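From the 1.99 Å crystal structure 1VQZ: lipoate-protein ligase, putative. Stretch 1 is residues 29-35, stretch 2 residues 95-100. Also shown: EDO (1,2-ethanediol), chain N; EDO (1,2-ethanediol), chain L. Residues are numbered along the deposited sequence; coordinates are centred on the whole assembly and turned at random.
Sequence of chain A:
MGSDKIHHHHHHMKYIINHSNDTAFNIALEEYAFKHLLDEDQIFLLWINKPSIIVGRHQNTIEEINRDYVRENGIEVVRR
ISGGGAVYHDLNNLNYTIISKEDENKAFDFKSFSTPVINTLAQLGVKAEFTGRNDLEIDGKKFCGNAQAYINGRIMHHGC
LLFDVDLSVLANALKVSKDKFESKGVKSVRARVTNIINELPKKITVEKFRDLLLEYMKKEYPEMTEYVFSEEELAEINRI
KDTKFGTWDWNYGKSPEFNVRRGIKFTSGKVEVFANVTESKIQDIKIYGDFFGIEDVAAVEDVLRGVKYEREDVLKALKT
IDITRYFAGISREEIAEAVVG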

# COMPACT_ATOMS: atom_id res chain seq x y z
N LEU A 29 12.65 5.30 -4.45
CA LEU A 29 12.64 6.74 -4.58
C LEU A 29 11.50 7.32 -3.76
O LEU A 29 11.69 8.34 -3.08
CB LEU A 29 12.57 7.16 -6.06
CG LEU A 29 12.68 8.66 -6.38
CD1 LEU A 29 13.28 8.88 -7.69
CD2 LEU A 29 11.32 9.39 -6.31
N GLU A 30 10.34 6.65 -3.77
CA GLU A 30 9.19 7.11 -2.99
C GLU A 30 9.49 7.03 -1.50
O GLU A 30 9.19 7.97 -0.74
CB GLU A 30 7.92 6.30 -3.34
CG GLU A 30 6.65 6.75 -2.60
CD GLU A 30 5.52 5.78 -2.79
OE1 GLU A 30 5.76 4.58 -2.56
OE2 GLU A 30 4.41 6.22 -3.18
N GLU A 31 10.09 5.91 -1.07
CA GLU A 31 10.45 5.78 0.33
C GLU A 31 11.47 6.84 0.78
O GLU A 31 11.43 7.37 1.94
CB GLU A 31 11.02 4.39 0.63
CG GLU A 31 11.18 4.14 2.12
CD GLU A 31 11.82 2.79 2.45
OE1 GLU A 31 12.89 2.43 1.90
OE2 GLU A 31 11.26 2.12 3.30
N TYR A 32 12.41 7.13 -0.11
CA TYR A 32 13.41 8.15 0.15
C TYR A 32 12.77 9.54 0.37
O TYR A 32 13.12 10.25 1.31
CB TYR A 32 14.43 8.21 -0.98
CG TYR A 32 15.65 9.00 -0.59
CD1 TYR A 32 16.66 8.42 0.18
CD2 TYR A 32 15.80 10.31 -0.99
CE1 TYR A 32 17.80 9.14 0.59
CE2 TYR A 32 16.96 11.06 -0.61
CZ TYR A 32 17.95 10.46 0.19
OH TYR A 32 19.06 11.17 0.54
N ALA A 33 11.81 9.91 -0.47
CA ALA A 33 11.09 11.13 -0.27
C ALA A 33 10.33 11.10 1.07
O ALA A 33 10.41 12.05 1.86
CB ALA A 33 10.16 11.39 -1.47
N PHE A 34 9.60 10.00 1.35
CA PHE A 34 8.82 9.87 2.58
C PHE A 34 9.70 9.97 3.82
O PHE A 34 9.44 10.78 4.74
CB PHE A 34 8.14 8.52 2.55
CG PHE A 34 7.21 8.23 3.71
CD1 PHE A 34 6.50 9.25 4.36
CD2 PHE A 34 6.95 6.89 4.06
CE1 PHE A 34 5.57 8.95 5.39
CE2 PHE A 34 6.05 6.59 5.07
CZ PHE A 34 5.36 7.63 5.74
N LYS A 35 10.79 9.21 3.84
CA LYS A 35 11.60 9.03 5.08
C LYS A 35 12.87 9.87 5.21
O LYS A 35 13.35 10.10 6.30
CB LYS A 35 11.94 7.55 5.26
CG LYS A 35 10.73 6.68 5.40
CD LYS A 35 11.12 5.20 5.58
CE LYS A 35 9.86 4.32 5.81
NZ LYS A 35 10.21 2.82 5.83
C1 EDO N . 15.77 3.83 4.61
O1 EDO N . 14.56 4.58 4.71
C2 EDO N . 15.60 2.88 3.44
O2 EDO N . 14.73 1.80 3.76
C1 EDO L . 3.47 0.95 -4.62
O1 EDO L . 2.16 1.04 -5.12
C2 EDO L . 3.61 2.14 -3.70
O2 EDO L . 4.97 2.37 -3.40
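Stretch 2, residues 95-100: NYTIIS

Stretch 2 is a β-strand throughout, and it lies along one side of the helix formed by stretch 1. Its phi/psi values run from -85/143 at Asn95 to -151/136 at Ser100, all in the extended region, whereas Leu29 to Phe34 hold phi near -60 to -66° and psi between -38 and -50°. The helix is confirmed by its i to i+4 bonds, among them Phe34 N to Glu30 O at 2.9 Å. The two axes come within 9.0 Å, and their N-to-C directions differ by 18°, so strand and helix run nearly parallel. The register agrees: Glu30 CA is 7.4 Å from Thr97 CA, and Phe34 CA is 6.2 Å from Ile99 CA, so one helical turn is matched by two strand residues. That pairing fits the alternation of the strand, in which Asn95, Thr97 and Ile99 direct their CA-to-CB bonds toward the helix while Tyr96, Ile98 and Ser100 direct theirs away.

Asn95 points toward the helix but stops short of it; with chi1 at -63° (m), Asn95 CB lies 6.2 Å from Glu30 OE2, its nearest approach to the helix. Tyr96, chi1 65° (p), directs its CA-to-CB bond away and takes part through its backbone. Its carbonyl O lies 4.3 Å from Glu30 OE2; both atoms are acceptors, so they need a shared donor, and a water bridges them, donating to Glu30 OE2 at 3.0 Å and to Tyr96 O at 2.9 Å.

Thr97 supplies the direct polar link. With chi1 at -58° (m), its OG1 donates to Glu30 OE2 at 2.7 Å. The CA-to-CB bond of Glu30 points sideways relative to the strand, yet its chi1 and chi2 are both t, and this extended chain brings the carboxylate to the strand. OE2 therefore accepts from both the threonine hydroxyl and the water, while Glu30 OE1 receives a very short 2.5 Å hydrogen bond from O2 of the chain L ethanediol, probably a molecule of the crystallisation liquor.

Ile98 directs its CA-to-CB bond away, and its CB is 8.4 Å from Glu30 OE2, so it makes no contact. Ile99 then provides the apolar part of the interface and the largest covered area of any residue here, 75 Å² of the 218 Å² buried in total. Its chi1 is -66° (m), and its CD1 reaches the helix backbone, 3.6 Å from Phe34 N and 4.3 Å from Glu30 O. The same methyl packs 3.9 Å from Ala33 CB, which points toward the strand, and 4.1 Å from Phe34 CB. The small side chain of Ala33 thus meets the isoleucine tip directly. The CA-to-CB bond of Phe34 points sideways relative to the strand, and Ile99 CG2 lies at the edge of its ring, near the ring plane, so the ring does not present its face to this methyl.

Ser100 turns away again; Ser100 OG is 7.6 Å from Phe34 CE1, the nearest its side chain comes. The contact thus rests on two inward-facing strand residues, one polar and one apolar.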

# COMPACT_ATOMS: atom_id res chain seq x y z
N ASN A 95 0.68 6.00 -10.69
CA ASN A 95 0.89 6.07 -9.24
C ASN A 95 0.99 7.52 -8.80
O ASN A 95 1.56 8.35 -9.49
CB ASN A 95 2.18 5.28 -8.87
CG ASN A 95 2.05 3.78 -9.21
OD1 ASN A 95 2.77 3.23 -10.06
ND2 ASN A 95 1.08 3.16 -8.61
N TYR A 96 0.45 7.82 -7.62
CA TYR A 96 0.58 9.14 -7.02
C TYR A 96 1.13 8.96 -5.62
O TYR A 96 0.88 7.92 -4.95
CB TYR A 96 -0.76 9.93 -6.98
CG TYR A 96 -1.82 9.31 -6.11
CD1 TYR A 96 -2.72 8.36 -6.60
CD2 TYR A 96 -1.90 9.65 -4.75
CE1 TYR A 96 -3.67 7.77 -5.76
CE2 TYR A 96 -2.81 9.07 -3.92
CZ TYR A 96 -3.70 8.14 -4.41
OH TYR A 96 -4.60 7.62 -3.51
N THR A 97 1.86 9.99 -5.17
CA THR A 97 2.42 10.04 -3.82
C THR A 97 2.22 11.43 -3.21
O THR A 97 2.63 12.41 -3.80
CB THR A 97 3.90 9.79 -3.89
OG1 THR A 97 4.12 8.52 -4.50
CG2 THR A 97 4.53 9.83 -2.55
N ILE A 98 1.59 11.50 -2.05
CA ILE A 98 1.35 12.74 -1.30
C ILE A 98 1.95 12.56 0.09
O ILE A 98 1.41 11.84 0.90
CB ILE A 98 -0.14 13.01 -1.17
CG1 ILE A 98 -0.81 12.90 -2.54
CG2 ILE A 98 -0.43 14.38 -0.55
CD1 ILE A 98 -2.30 12.74 -2.42
N ILE A 99 3.06 13.24 0.35
CA ILE A 99 3.75 13.23 1.63
C ILE A 99 3.66 14.54 2.35
O ILE A 99 3.80 15.63 1.74
CB ILE A 99 5.22 12.91 1.40
CG1 ILE A 99 5.37 11.48 0.87
CG2 ILE A 99 6.04 13.11 2.67
CD1 ILE A 99 6.57 11.30 -0.04
N SER A 100 3.42 14.46 3.66
CA SER A 100 3.23 15.68 4.49
C SER A 100 3.68 15.46 5.91
O SER A 100 3.43 14.41 6.49
CB SER A 100 1.77 16.12 4.51
OG SER A 100 1.02 15.08 5.10
O HOH W 1 2.32 5.45 -5.20